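Local coordinates for protein activating signal cointegrator 1 complex subunit 2 (Homo sapiens, PDB 6YXQ) that binds K63-linked polyubiquitin and recruits the helicase ASCC3 and the demethylase ALKBH3 to sites of DNA damage, at the interface of chains B and A. Sequence-based numbering; all coordinates share one arbitrary frame. Chains: chain A, Activating signal cointegrator 1 complex subunit 2; chain B, Activating signal cointegrator 1 complex subunit 3.

The interface of chains B and A. Residues chain B 178-179; chain A 169-170, 173-174, 261-262.
B:His178 plugs its imidazole between A:Trp261 and A:Lys174, illustrating how an extended segment can hold to a helical surface through an inserted flat side chain. The segment belongs to the N-terminal region of ASCC3 that is required for ASCC2 binding; it runs without regular secondary structure past the helical N-terminal part of ASCC2, a member of the ASCC2 family whose ubiquitin-binding CUE domain lies outside this fragment.

The indole of A:Trp261, on helix 243-266, meets one face of the imidazole with the rim of its six-membered ring, CZ3 lying 3.3 Å from CE1 of B:His178. The two planes are turned 69° apart, an edge-to-face arrangement in which the tryptophan supplies the edge. On the opposite face sits the aliphatic start of A:Lys174, whose CB is 3.9 Å from the imidazole centroid of B:His178 in a CH-pi contact. A chi1 of -155° points the A:Lys174 chain away from its own amide and carries CG past ND1 of B:His178.

A:Ala262 adds an apolar contact, its methyl CB 3.7 Å from CD2 of B:His178, at the rim on the same side of the imidazole as the tryptophan. Replacing B:His178 by alanine would probably open a gap between the tryptophan rim and the lysine methylenes, leaving both without the ring they enclose.

Water supplies a polar link between the backbones. The O of water 1 lies 3.0 Å from the amide N of A:Lys174, nearly in line at 170°. The link from the O of water 1 to the amide N of B:His178, 3.3 Å, is longer and more bent, and that to the carbonyl O of A:Val170, near the end of helix 162-172, is weak.

ND1 of B:His178 stands 4.4 Å from NZ of A:Lys174 without contact; the ammonium may disfavour a second positive charge on the imidazole.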
loop_
_atom_site.group_PDB
_atom_site.type_symbol
_atom_site.label_atom_id
_atom_site.label_comp_id
_atom_site.label_asym_id
_atom_site.label_seq_id
_atom_site.Cartn_x
_atom_site.Cartn_y
_atom_site.Cartn_z
ATOM N N HIS B 178 -3.061 4.851 -9.105
ATOM C CA HIS B 178 -4.321 4.956 -9.828
ATOM C C HIS B 178 -5.089 6.190 -9.373
ATOM O O HIS B 178 -5.282 6.410 -8.173
ATOM C CB HIS B 178 -5.165 3.699 -9.615
ATOM C CG HIS B 178 -4.759 2.544 -10.476
ATOM N ND1 HIS B 178 -4.582 2.656 -11.838
ATOM C CD2 HIS B 178 -4.496 1.252 -10.167
ATOM C CE1 HIS B 178 -4.226 1.483 -12.332
ATOM N NE2 HIS B 178 -4.166 0.614 -11.339
ATOM N N ASP B 179 -5.522 6.997 -10.339
ATOM C CA ASP B 179 -6.235 8.243 -10.089
ATOM C C ASP B 179 -7.627 8.177 -10.708
ATOM O O ASP B 179 -8.023 7.174 -11.311
ATOM C CB ASP B 179 -5.453 9.437 -10.646
ATOM C CG ASP B 179 -5.598 10.682 -9.790
ATOM O OD1 ASP B 179 -6.390 10.660 -8.827
ATOM O OD2 ASP B 179 -4.914 11.686 -10.079
ATOM N N CYS A 169 -2.842 -4.024 -5.241
ATOM C CA CYS A 169 -3.052 -3.691 -6.652
ATOM C C CYS A 169 -3.474 -2.249 -6.836
ATOM O O CYS A 169 -2.887 -1.533 -7.658
ATOM C CB CYS A 169 -4.085 -4.616 -7.298
ATOM S SG CYS A 169 -3.650 -6.352 -7.283
ATOM N N VAL A 170 -4.504 -1.810 -6.101
ATOM C CA VAL A 170 -4.949 -0.437 -6.322
ATOM C C VAL A 170 -3.858 0.548 -5.927
ATOM O O VAL A 170 -3.790 1.662 -6.465
ATOM C CB VAL A 170 -6.258 -0.146 -5.577
ATOM C CG1 VAL A 170 -6.063 -0.214 -4.081
ATOM C CG2 VAL A 170 -6.809 1.215 -5.966
ATOM N N GLY A 173 -0.427 -0.546 -8.733
ATOM C CA GLY A 173 -0.621 -1.194 -10.010
ATOM C C GLY A 173 -0.443 -0.306 -11.217
ATOM O O GLY A 173 -0.134 -0.800 -12.304
ATOM N N LYS A 174 -0.646 1.002 -11.053
ATOM C CA LYS A 174 -0.497 1.904 -12.189
ATOM C C LYS A 174 0.948 1.938 -12.670
ATOM O O LYS A 174 1.222 1.767 -13.863
ATOM C CB LYS A 174 -0.978 3.307 -11.826
ATOM C CG LYS A 174 -1.415 4.111 -13.043
ATOM C CD LYS A 174 -1.194 5.603 -12.857
ATOM C CE LYS A 174 -1.848 6.399 -13.980
ATOM N NZ LYS A 174 -3.339 6.310 -13.924
ATOM N N TRP A 261 -11.426 -3.125 -10.143
ATOM C CA TRP A 261 -10.867 -3.041 -11.482
ATOM C C TRP A 261 -9.350 -3.170 -11.458
ATOM O O TRP A 261 -8.774 -3.858 -12.305
ATOM C CB TRP A 261 -11.279 -1.732 -12.149
ATOM C CG TRP A 261 -10.465 -1.463 -13.357
ATOM C CD1 TRP A 261 -10.688 -1.935 -14.621
ATOM C CD2 TRP A 261 -9.265 -0.691 -13.421
ATOM N NE1 TRP A 261 -9.705 -1.490 -15.471
ATOM C CE2 TRP A 261 -8.819 -0.723 -14.759
ATOM C CE3 TRP A 261 -8.526 0.029 -12.480
ATOM C CZ2 TRP A 261 -7.669 -0.057 -15.177
ATOM C CZ3 TRP A 261 -7.387 0.688 -12.897
ATOM C CH2 TRP A 261 -6.968 0.641 -14.234
ATOM N N ALA A 262 -8.683 -2.508 -10.509
ATOM C CA ALA A 262 -7.231 -2.619 -10.424
ATOM C C ALA A 262 -6.813 -4.050 -10.132
ATOM O O ALA A 262 -5.836 -4.553 -10.703
ATOM C CB ALA A 262 -6.691 -1.675 -9.352
HETATM O O HOH W 1 -1.138 2.276 -8.369
#